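Local coordinates for protein cellulase (Xanthomonas axonopodis pv. citri, PDB 5HOS) that probably hydrolyses internal beta-1,4-glucosidic bonds of cellulose, as an endo-beta-1,4-glucanase of glycoside hydrolase family 5 built on a closed eight-stranded barrel, at residues A[81-87]-A[137-141]; A[93-97]-A[144-148]; A[71-77]-A[110-116]; A[148-154]-A[183-189]. One frame throughout, in Å; residues are numbered along the deposited sequence.

Interaction 1: residues A[81-87]-A[137-141]; sequences QPRAGGE and DLWRR
The guanidinium of Arg141 carries the backbone of Gly86 and Glu87 on one face, with Gly86 C 3.6 Å above its plane toward the rim and Glu87 N over its centre. In the modelled conformer, one of two, Arg140 NH2 lies over the opposite face and pairs with Asp137 OD1. Asp137 OD2 sits at the edge, in plane, where Arg141 NE reaches it at 2.8 Å in a salt bridge. Gly86 O, although close to NE, is placed too poorly for a bond. Arg141 NH2 instead donates to Gly85 O at 3.0 Å from above the carbonyl plane, and NH1 meets Glu87 OE2 at 3.0 Å, the carboxylate turned steeply against the guanidinium. Glu87 starts out pointing away from the helix, but a bend at chi2 (-80°) returns its carboxylate to the arginine. Gln81 extends its chain fully, CG opposite the backbone N, and lays its amide nearly coplanar with the Asp137 carboxylate. Gln81 NE2 donates almost straight to Gly86 O at 2.8 Å and, less directly, to Asp137 OD2 at 2.9 Å. OD2 thus takes two donors. Trp77 binds Gln81 OE1, fixing the amide's orientation. Glu87, Asp137 and Arg141, joined by Arg140 in that conformer, form a salt-bridge network that fastens a type II turn, Arg83 to Gly86, to helix 132-145 on the outside of a beta/alpha barrel.

Interaction 2: residues A[93-97]-A[144-148]; sequences LALIR and IAFKS
Arg97 NH1 donates to Ala145 O at 3.1 Å, the single hydrogen bond between residues 93-97 and 144-148. The N-H points fairly well at the oxygen, with an angle of 155° at the hydrogen, yet the donor stands above the carbonyl plane and not on a lone pair. Seen from the arginine, the oxygen lies at the edge of the guanidinium, slightly tilted from its plane. An extended chain from CG to NE spans the gap between the two helices, and Arg97 NH2 comes to rest 3.8 Å from Ala145 CB.

The CE1, CE2 and CZ end of the Phe146 ring packs against Leu93, Ile96 and Arg97 of helix 90-105. Ile96 CG2, placed opposite its backbone N by a chi1 of -63°, meets Phe146 CZ at 3.7 Å. Leu93 CD1 approaches Phe146 CE2 at 3.9 Å as the two side chains slide past each other in opposite directions, and the same methyl touches Ala145 CB. Arg97 CG lies on the same side of the ring as Leu93 CD1, opposite Ile96 CG2, and is 3.9 Å from Phe146 CZ. Arg97 CZ is 5.2 Å from the centroid of the Phe146 ring, so any cation-pi attraction is weak at most. Phe146 also packs on Val152 and Phe154 of strand 152-155, joining the end of helix 132-145 to the barrel wall.

Because Phe146 is the first residue to leave helical geometry, Ala145 O lies at the end of helix 132-145. There the partial negative charge of the terminal carbonyls would be expected to favour the cationic arginine, while Phe146 packs against CG of its aliphatic stem.

Interaction 3: residues A[71-77]-A[110-116]; sequences VRLPILW and VIVDVHN
Strands 71-75 and 110-114 run parallel, their axes 4.6 Å apart at 22°, joined by five backbone hydrogen bonds from Ile111 N to Val71 O through to His115 N to Ile75 O. Side chains divide between two faces. On the face of Leu73, Ile75, Val112 and Val114, turned to the surrounding helices, Ile75 CG1 occupies the crowded position between its backbone N and carbonyl carbon (chi1 65°) and reaches Val112 CG1 at 4.2 Å.

The opposite face carries Arg72, Pro74, Ile111 and Asp113, with a charged pair among apolar neighbours. Arg72 stretches toward Asp113 and lays its guanidinium over the carboxylate, the planes only 12° apart. Asp113 OD2 is 3.3 Å from Arg72 CZ, on a guanidinium face where no N-H is aimed at it. His115 ND1 donates to the syn lone pair of Asp113 OD2 at 2.7 Å, the oxygen close to the imidazole plane, while Pro74 CG is 3.4 Å from Asp113 OD2. Past the strand ends, Asn116 OD1 accepts from Trp77 N at 2.8 Å, at the start of helix 77-80.

Because this salt bridge acts through charge with no N-H pointed at the carboxylate, the N-H groups can serve others: NH1 binds Asn33 and Glu271, NH2 Asn158 and Glu227. Arg72 is therefore fixed in orientation within the barrel and probably influences the electrostatics of this polar centre, with Asp113 in turn orienting His115.

Interaction 4: residues A[148-154]-A[183-189]; sequences SDNAVIF and GATNLIL
A chi1 of -49° sets Asn186 CG beside its own backbone N, and the similar chi1 of Phe154 (-62°) swings the ring under it, so that amide and ring stack with planes 22° apart. Asn186 CB lies over the ring face, a CH-pi contact of 3.9 Å to the centroid, and the amide continues the overlap as Asn186 CG comes within 3.4 Å of Phe154 CZ. The ring edge meets Ala184 CB. Held flat in this way, the amide works at both ends: Asn186 ND2 donates to Val152 O at 3.0 Å, nearly straight and in its own plane, while Asn186 OD1 accepts from Ser148 N at 2.9 Å with the donor tilted from the carbonyl plane. Val152 O also accepts a hydrogen bond from a water that in turn accepts from Leu187 N, so the amide and the water both link the two segments.

These bonds lie around the N-terminal ends of the two parallel strands of the beta-alpha-beta unit of strand 152-155, helix 165-181 and strand 188-191, neighbours in the barrel. Two direct backbone bonds run from Phe154 N to Leu187 O and from Leu189 N to Phe154 O, the latter 2.8 Å long. Ile153 packs side by side with Leu187, and its CG2 touches Leu187 CD2 and Leu189 CG, both at 3.7 Å.

Near the start of both segments, Thr185 N donates to Ser148 OG at 3.0 Å. Asp149 OD1 accepts from Ala151 N in an Asx turn, and its other oxygen forms a salt bridge with Lys104.

The four contacts step round one sector of the barrel. Interaction 3 joins the second and third strands and interaction 4 the fourth and fifth; between them Val110 O meets Ile153 N at 2.8 Å, a probable hydrogen bond. Interactions 1 and 2 lie outside, both using helix 132-145, their centres about 13 Å apart. Trp139 on that helix touches Val114 CG2 through CZ2 at 3.5 Å and Phe154 CG through CZ3 at 3.5 Å. Interactions 2 and 4 share Ser148. Interaction 3 is the most central, about 7 Å from the chain's centre, and its C-terminal strand ends probably border the active site, as in family 5 relatives.

Interaction 1: residues A[81-87]-A[137-141]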
# COMPACT_ATOMS: atom_id res chain seq x y z
N GLN A 81 -17.46 3.06 4.48
CA GLN A 81 -18.13 4.09 5.27
C GLN A 81 -18.90 5.01 4.34
O GLN A 81 -18.38 6.04 3.92
CB GLN A 81 -17.14 4.87 6.12
CG GLN A 81 -17.81 5.78 7.14
CD GLN A 81 -16.83 6.64 7.90
OE1 GLN A 81 -15.82 7.08 7.35
NE2 GLN A 81 -17.13 6.90 9.17
N PRO A 82 -20.15 4.64 4.01
CA PRO A 82 -20.92 5.39 3.00
C PRO A 82 -21.30 6.84 3.36
O PRO A 82 -21.60 7.62 2.46
CB PRO A 82 -22.18 4.53 2.81
CG PRO A 82 -21.76 3.15 3.20
CD PRO A 82 -20.81 3.37 4.35
N ARG A 83 -21.29 7.19 4.65
CA ARG A 83 -21.62 8.53 5.11
C ARG A 83 -20.55 9.07 6.03
O ARG A 83 -20.05 8.33 6.88
CB ARG A 83 -22.96 8.53 5.85
CG ARG A 83 -24.13 8.21 4.95
CD ARG A 83 -25.45 8.23 5.71
NE ARG A 83 -26.56 7.89 4.81
CZ ARG A 83 -27.17 8.73 3.98
NH1 ARG A 83 -26.83 10.02 3.89
NH2 ARG A 83 -28.16 8.27 3.21
N ALA A 84 -20.20 10.35 5.86
CA ALA A 84 -19.19 11.01 6.67
C ALA A 84 -19.55 10.90 8.14
O ALA A 84 -20.67 11.27 8.54
CB ALA A 84 -19.05 12.48 6.28
N GLY A 85 -18.64 10.37 8.94
CA GLY A 85 -18.85 10.24 10.37
C GLY A 85 -19.80 9.12 10.79
O GLY A 85 -20.10 8.98 11.98
N GLY A 86 -20.26 8.33 9.82
CA GLY A 86 -21.24 7.29 10.06
C GLY A 86 -20.63 5.96 10.44
O GLY A 86 -19.40 5.78 10.44
N GLU A 87 -21.51 5.02 10.75
CA GLU A 87 -21.13 3.66 11.09
C GLU A 87 -20.50 3.01 9.88
O GLU A 87 -20.91 3.26 8.75
CB GLU A 87 -22.36 2.82 11.47
CG GLU A 87 -23.22 3.37 12.60
CD GLU A 87 -22.68 3.10 13.98
OE1 GLU A 87 -23.45 3.27 14.95
OE2 GLU A 87 -21.50 2.71 14.12
N ASP A 137 -12.44 10.10 11.75
CA ASP A 137 -13.52 9.21 12.17
C ASP A 137 -13.42 7.84 11.50
O ASP A 137 -13.65 6.83 12.16
CB ASP A 137 -14.89 9.81 11.91
CG ASP A 137 -15.99 8.96 12.46
OD1 ASP A 137 -16.15 8.95 13.70
OD2 ASP A 137 -16.66 8.27 11.67
N LEU A 138 -13.09 7.80 10.21
CA LEU A 138 -12.83 6.51 9.54
C LEU A 138 -11.79 5.71 10.32
O LEU A 138 -12.02 4.55 10.66
CB LEU A 138 -12.32 6.70 8.10
CG LEU A 138 -11.82 5.44 7.37
CD1 LEU A 138 -12.94 4.45 7.13
CD2 LEU A 138 -11.14 5.80 6.06
N TRP A 139 -10.64 6.33 10.57
CA TRP A 139 -9.52 5.62 11.20
C TRP A 139 -9.76 5.29 12.67
O TRP A 139 -9.25 4.28 13.14
CB TRP A 139 -8.17 6.31 10.95
CG TRP A 139 -7.62 5.85 9.64
CD1 TRP A 139 -7.44 6.58 8.51
CD2 TRP A 139 -7.27 4.50 9.31
NE1 TRP A 139 -6.97 5.79 7.50
CE2 TRP A 139 -6.87 4.50 7.96
CE3 TRP A 139 -7.27 3.29 10.02
CZ2 TRP A 139 -6.43 3.33 7.30
CZ3 TRP A 139 -6.84 2.13 9.37
CH2 TRP A 139 -6.43 2.16 8.02
N ARG A 140 -10.54 6.10 13.38
CA ARG A 140 -10.97 5.75 14.73
C ARG A 140 -11.75 4.43 14.70
O ARG A 140 -11.45 3.51 15.47
CB ARG A 140 -11.86 6.85 15.34
CG ARG A 140 -12.21 6.62 16.81
CD ARG A 140 -13.13 7.70 17.36
NE ARG A 140 -14.35 7.85 16.56
CZ ARG A 140 -15.42 7.05 16.62
NH1 ARG A 140 -15.48 6.01 17.45
NH2 ARG A 140 -16.46 7.30 15.83
N ARG A 141 -12.72 4.35 13.80
CA ARG A 141 -13.58 3.17 13.68
C ARG A 141 -12.83 1.93 13.20
O ARG A 141 -13.06 0.85 13.70
CB ARG A 141 -14.77 3.46 12.76
CG ARG A 141 -15.72 4.51 13.33
CD ARG A 141 -16.83 4.83 12.35
NE ARG A 141 -17.73 5.89 12.80
CZ ARG A 141 -18.77 5.73 13.63
NH1 ARG A 141 -19.08 4.55 14.15
NH2 ARG A 141 -19.52 6.79 13.94

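Interaction 2: residues A[93-97]-A[144-148]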
# COMPACT_ATOMS: atom_id res chain seq x y z
N LEU A 93 -17.36 -4.30 6.32
CA LEU A 93 -16.52 -4.62 7.47
C LEU A 93 -16.35 -6.14 7.65
O LEU A 93 -15.24 -6.61 7.88
CB LEU A 93 -17.05 -3.99 8.75
CG LEU A 93 -16.21 -4.22 10.02
CD1 LEU A 93 -14.76 -3.78 9.84
CD2 LEU A 93 -16.86 -3.49 11.18
N ALA A 94 -17.44 -6.89 7.51
CA ALA A 94 -17.36 -8.36 7.57
C ALA A 94 -16.50 -8.94 6.44
O ALA A 94 -15.77 -9.89 6.66
CB ALA A 94 -18.75 -8.99 7.56
N LEU A 95 -16.56 -8.35 5.24
CA LEU A 95 -15.67 -8.78 4.15
C LEU A 95 -14.20 -8.59 4.51
O LEU A 95 -13.39 -9.47 4.25
CB LEU A 95 -15.99 -8.08 2.83
CG LEU A 95 -17.26 -8.61 2.17
CD1 LEU A 95 -17.83 -7.58 1.21
CD2 LEU A 95 -16.99 -9.94 1.48
N ILE A 96 -13.87 -7.46 5.11
CA ILE A 96 -12.49 -7.19 5.53
C ILE A 96 -12.11 -8.16 6.66
O ILE A 96 -11.02 -8.70 6.65
CB ILE A 96 -12.26 -5.72 5.93
CG1 ILE A 96 -12.51 -4.81 4.71
CG2 ILE A 96 -10.84 -5.50 6.45
CD1 ILE A 96 -12.66 -3.34 5.05
N ARG A 97 -13.02 -8.39 7.60
CA ARG A 97 -12.76 -9.39 8.66
C ARG A 97 -12.49 -10.79 8.09
O ARG A 97 -11.64 -11.51 8.60
CB ARG A 97 -13.90 -9.47 9.66
CG ARG A 97 -13.99 -8.31 10.62
CD ARG A 97 -14.94 -8.66 11.75
NE ARG A 97 -15.35 -7.49 12.51
CZ ARG A 97 -14.58 -6.83 13.38
NH1 ARG A 97 -13.33 -7.20 13.62
NH2 ARG A 97 -15.08 -5.77 14.01
N ILE A 144 -10.58 0.73 16.08
CA ILE A 144 -11.38 0.01 17.08
C ILE A 144 -11.70 -1.41 16.58
O ILE A 144 -11.54 -2.37 17.32
CB ILE A 144 -12.66 0.78 17.48
CG1 ILE A 144 -12.27 2.04 18.29
CG2 ILE A 144 -13.61 -0.09 18.31
CD1 ILE A 144 -13.35 3.10 18.38
N ALA A 145 -12.14 -1.52 15.33
CA ALA A 145 -12.53 -2.81 14.76
C ALA A 145 -11.40 -3.84 14.75
O ALA A 145 -11.66 -5.02 14.95
CB ALA A 145 -13.08 -2.64 13.35
N PHE A 146 -10.17 -3.38 14.52
CA PHE A 146 -8.99 -4.25 14.44
C PHE A 146 -7.96 -3.94 15.50
O PHE A 146 -6.77 -4.19 15.28
CB PHE A 146 -8.40 -4.17 13.04
CG PHE A 146 -9.33 -4.69 12.00
CD1 PHE A 146 -9.54 -6.07 11.88
CD2 PHE A 146 -10.03 -3.83 11.17
CE1 PHE A 146 -10.43 -6.56 10.94
CE2 PHE A 146 -10.91 -4.32 10.23
CZ PHE A 146 -11.11 -5.69 10.12
N LYS A 147 -8.43 -3.46 16.65
CA LYS A 147 -7.57 -2.92 17.72
C LYS A 147 -6.50 -3.90 18.15
O LYS A 147 -6.79 -4.95 18.73
CB LYS A 147 -8.39 -2.50 18.94
CG LYS A 147 -7.55 -1.87 20.06
CD LYS A 147 -8.42 -1.34 21.19
CE LYS A 147 -7.59 -1.00 22.41
NZ LYS A 147 -8.41 -0.29 23.43
N SER A 148 -5.26 -3.54 17.85
CA SER A 148 -4.07 -4.25 18.30
C SER A 148 -3.98 -5.71 17.81
O SER A 148 -3.28 -6.52 18.40
CB SER A 148 -3.95 -4.17 19.83
OG SER A 148 -3.94 -2.82 20.24

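Interaction 3: residues A[71-77]-A[110-116]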
# COMPACT_ATOMS: atom_id res chain seq x y z
N VAL A 71 -0.38 -9.45 2.40
CA VAL A 71 -1.32 -9.02 1.38
C VAL A 71 -1.64 -7.56 1.65
O VAL A 71 -2.01 -7.21 2.77
CB VAL A 71 -2.61 -9.87 1.41
CG1 VAL A 71 -3.75 -9.20 0.66
CG2 VAL A 71 -2.32 -11.26 0.85
N ARG A 72 -1.48 -6.72 0.64
CA ARG A 72 -2.04 -5.37 0.71
C ARG A 72 -3.40 -5.46 0.06
O ARG A 72 -3.52 -5.93 -1.09
CB ARG A 72 -1.14 -4.33 0.04
CG ARG A 72 -1.66 -2.90 0.11
CD ARG A 72 -0.52 -1.93 -0.18
NE ARG A 72 -0.86 -0.51 -0.19
CZ ARG A 72 -1.22 0.21 -1.26
NH1 ARG A 72 -1.37 -0.35 -2.46
NH2 ARG A 72 -1.42 1.52 -1.12
N LEU A 73 -4.41 -5.03 0.80
CA LEU A 73 -5.80 -5.14 0.37
C LEU A 73 -6.43 -3.76 0.17
O LEU A 73 -6.86 -3.12 1.13
CB LEU A 73 -6.58 -5.93 1.42
CG LEU A 73 -8.03 -6.26 1.09
CD1 LEU A 73 -8.09 -7.35 0.03
CD2 LEU A 73 -8.78 -6.65 2.35
N PRO A 74 -6.47 -3.29 -1.10
CA PRO A 74 -7.16 -2.06 -1.40
C PRO A 74 -8.67 -2.19 -1.16
O PRO A 74 -9.28 -3.16 -1.63
CB PRO A 74 -6.89 -1.86 -2.89
CG PRO A 74 -5.64 -2.58 -3.16
CD PRO A 74 -5.75 -3.79 -2.29
N ILE A 75 -9.22 -1.22 -0.43
CA ILE A 75 -10.66 -1.09 -0.23
C ILE A 75 -11.05 0.35 -0.52
O ILE A 75 -10.20 1.24 -0.46
CB ILE A 75 -11.10 -1.51 1.19
CG1 ILE A 75 -10.53 -0.60 2.29
CG2 ILE A 75 -10.69 -2.94 1.45
CD1 ILE A 75 -11.40 0.57 2.69
N LEU A 76 -12.33 0.56 -0.86
CA LEU A 76 -12.85 1.90 -1.13
C LEU A 76 -13.48 2.48 0.11
O LEU A 76 -14.40 1.88 0.67
CB LEU A 76 -13.92 1.89 -2.21
CG LEU A 76 -13.59 2.15 -3.67
CD1 LEU A 76 -14.89 2.47 -4.39
CD2 LEU A 76 -12.59 3.27 -3.86
N TRP A 77 -13.01 3.66 0.52
CA TRP A 77 -13.57 4.37 1.68
C TRP A 77 -15.10 4.39 1.64
O TRP A 77 -15.76 4.06 2.62
CB TRP A 77 -13.02 5.81 1.72
CG TRP A 77 -13.31 6.62 2.96
CD1 TRP A 77 -14.17 6.32 3.98
CD2 TRP A 77 -12.76 7.90 3.27
NE1 TRP A 77 -14.18 7.32 4.91
CE2 TRP A 77 -13.33 8.31 4.50
CE3 TRP A 77 -11.85 8.74 2.63
CZ2 TRP A 77 -13.00 9.53 5.11
CZ3 TRP A 77 -11.52 9.97 3.24
CH2 TRP A 77 -12.10 10.34 4.46
N VAL A 110 -2.22 -8.55 6.74
CA VAL A 110 -3.05 -7.79 5.78
C VAL A 110 -2.85 -6.31 6.06
O VAL A 110 -3.08 -5.86 7.18
CB VAL A 110 -4.55 -8.14 5.87
CG1 VAL A 110 -5.38 -7.24 4.97
CG2 VAL A 110 -4.78 -9.58 5.48
N ILE A 111 -2.46 -5.57 5.02
CA ILE A 111 -2.51 -4.11 5.05
C ILE A 111 -3.88 -3.72 4.55
O ILE A 111 -4.21 -4.00 3.39
CB ILE A 111 -1.44 -3.47 4.14
CG1 ILE A 111 -0.03 -3.91 4.55
CG2 ILE A 111 -1.54 -1.94 4.15
CD1 ILE A 111 1.00 -3.74 3.45
N VAL A 112 -4.67 -3.07 5.40
CA VAL A 112 -5.93 -2.49 4.96
C VAL A 112 -5.57 -1.15 4.33
O VAL A 112 -5.16 -0.23 5.03
CB VAL A 112 -6.93 -2.30 6.11
CG1 VAL A 112 -8.21 -1.64 5.61
CG2 VAL A 112 -7.24 -3.64 6.77
N ASP A 113 -5.73 -1.05 3.01
CA ASP A 113 -5.34 0.13 2.23
C ASP A 113 -6.60 0.88 1.83
O ASP A 113 -7.35 0.42 0.97
CB ASP A 113 -4.50 -0.31 1.00
CG ASP A 113 -4.62 0.63 -0.22
OD1 ASP A 113 -4.77 1.86 -0.06
OD2 ASP A 113 -4.56 0.10 -1.36
N VAL A 114 -6.81 2.03 2.45
CA VAL A 114 -7.93 2.90 2.09
C VAL A 114 -7.48 3.56 0.78
O VAL A 114 -6.65 4.47 0.78
CB VAL A 114 -8.22 3.95 3.18
CG1 VAL A 114 -9.35 4.88 2.76
CG2 VAL A 114 -8.57 3.24 4.49
N HIS A 115 -8.04 3.07 -0.33
CA HIS A 115 -7.48 3.28 -1.66
C HIS A 115 -8.14 4.46 -2.35
O HIS A 115 -8.78 4.31 -3.39
CB HIS A 115 -7.59 2.00 -2.49
CG HIS A 115 -6.65 1.93 -3.66
ND1 HIS A 115 -5.38 1.40 -3.55
CD2 HIS A 115 -6.80 2.27 -4.96
CE1 HIS A 115 -4.79 1.44 -4.73
NE2 HIS A 115 -5.63 1.97 -5.60
N ASN A 116 -7.94 5.65 -1.77
CA ASN A 116 -8.79 6.80 -2.06
C ASN A 116 -8.16 8.12 -2.53
O ASN A 116 -8.88 9.08 -2.76
CB ASN A 116 -9.70 7.05 -0.86
CG ASN A 116 -11.01 6.32 -1.01
OD1 ASN A 116 -11.05 5.10 -0.87
ND2 ASN A 116 -12.07 7.05 -1.36

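Interaction 4: residues A[148-154]-A[183-189]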
# COMPACT_ATOMS: atom_id res chain seq x y z
N SER A 148 -5.26 -3.54 17.85
CA SER A 148 -4.07 -4.25 18.30
C SER A 148 -3.98 -5.71 17.81
O SER A 148 -3.28 -6.52 18.40
CB SER A 148 -3.95 -4.17 19.83
OG SER A 148 -3.94 -2.82 20.24
N ASP A 149 -4.67 -6.01 16.72
CA ASP A 149 -4.57 -7.30 16.09
C ASP A 149 -3.29 -7.26 15.26
O ASP A 149 -3.22 -6.55 14.27
CB ASP A 149 -5.80 -7.54 15.22
CG ASP A 149 -5.80 -8.90 14.54
OD1 ASP A 149 -4.72 -9.46 14.30
OD2 ASP A 149 -6.90 -9.41 14.22
N ASN A 150 -2.29 -8.03 15.67
CA ASN A 150 -0.97 -7.96 15.05
C ASN A 150 -0.93 -8.40 13.58
O ASN A 150 0.01 -8.08 12.88
CB ASN A 150 0.06 -8.73 15.88
CG ASN A 150 1.49 -8.31 15.56
OD1 ASN A 150 1.84 -7.13 15.65
ND2 ASN A 150 2.32 -9.28 15.18
N ALA A 151 -1.96 -9.10 13.11
CA ALA A 151 -2.04 -9.42 11.68
C ALA A 151 -2.43 -8.24 10.79
O ALA A 151 -2.26 -8.33 9.58
CB ALA A 151 -3.01 -10.56 11.43
N VAL A 152 -2.98 -7.18 11.38
CA VAL A 152 -3.60 -6.10 10.61
C VAL A 152 -2.73 -4.85 10.67
O VAL A 152 -2.39 -4.36 11.75
CB VAL A 152 -5.01 -5.78 11.12
CG1 VAL A 152 -5.71 -4.77 10.22
CG2 VAL A 152 -5.84 -7.06 11.18
N ILE A 153 -2.39 -4.34 9.49
CA ILE A 153 -1.58 -3.15 9.31
C ILE A 153 -2.47 -2.06 8.71
O ILE A 153 -3.29 -2.33 7.81
CB ILE A 153 -0.36 -3.44 8.41
CG1 ILE A 153 0.53 -4.52 9.04
CG2 ILE A 153 0.44 -2.17 8.12
CD1 ILE A 153 1.47 -5.19 8.05
N PHE A 154 -2.32 -0.84 9.20
CA PHE A 154 -3.17 0.28 8.80
C PHE A 154 -2.51 1.11 7.70
O PHE A 154 -1.58 1.86 7.96
CB PHE A 154 -3.50 1.14 10.02
CG PHE A 154 -4.30 0.43 11.10
CD1 PHE A 154 -5.07 -0.70 10.84
CD2 PHE A 154 -4.30 0.94 12.40
CE1 PHE A 154 -5.81 -1.31 11.84
CE2 PHE A 154 -5.03 0.33 13.40
CZ PHE A 154 -5.78 -0.80 13.13
N GLY A 183 -6.01 3.25 21.58
CA GLY A 183 -5.20 2.23 22.24
C GLY A 183 -4.63 1.20 21.28
O GLY A 183 -3.82 0.37 21.67
N ALA A 184 -5.02 1.26 20.01
CA ALA A 184 -4.53 0.33 19.01
C ALA A 184 -3.03 0.46 18.81
O ALA A 184 -2.51 1.56 18.61
CB ALA A 184 -5.25 0.57 17.69
N THR A 185 -2.34 -0.68 18.86
CA THR A 185 -0.89 -0.75 18.74
C THR A 185 -0.40 -1.20 17.37
O THR A 185 0.80 -1.45 17.21
CB THR A 185 -0.32 -1.72 19.78
OG1 THR A 185 -0.93 -3.01 19.59
CG2 THR A 185 -0.62 -1.22 21.18
N ASN A 186 -1.29 -1.27 16.40
CA ASN A 186 -0.95 -1.75 15.07
C ASN A 186 0.10 -0.90 14.38
O ASN A 186 0.22 0.30 14.62
CB ASN A 186 -2.19 -1.75 14.17
CG ASN A 186 -3.38 -2.43 14.81
OD1 ASN A 186 -3.90 -1.95 15.82
ND2 ASN A 186 -3.84 -3.50 14.23
N LEU A 187 0.82 -1.54 13.47
CA LEU A 187 1.70 -0.83 12.58
C LEU A 187 0.87 0.05 11.65
O LEU A 187 -0.16 -0.39 11.12
CB LEU A 187 2.50 -1.82 11.75
CG LEU A 187 3.33 -1.23 10.63
CD1 LEU A 187 4.50 -0.42 11.18
CD2 LEU A 187 3.78 -2.35 9.71
N ILE A 188 1.34 1.28 11.47
CA ILE A 188 0.72 2.23 10.56
C ILE A 188 1.68 2.54 9.41
O ILE A 188 2.83 2.82 9.63
CB ILE A 188 0.33 3.56 11.27
CG1 ILE A 188 -0.68 3.29 12.39
CG2 ILE A 188 -0.26 4.54 10.26
CD1 ILE A 188 -0.86 4.45 13.34
N LEU A 189 1.17 2.51 8.17
CA LEU A 189 1.92 2.93 7.00
C LEU A 189 1.43 4.32 6.58
O LEU A 189 0.23 4.52 6.31
CB LEU A 189 1.76 1.93 5.86
CG LEU A 189 2.18 0.48 6.15
CD1 LEU A 189 2.01 -0.36 4.89
CD2 LEU A 189 3.59 0.37 6.67
O HOH W 1 0.15 -4.34 12.90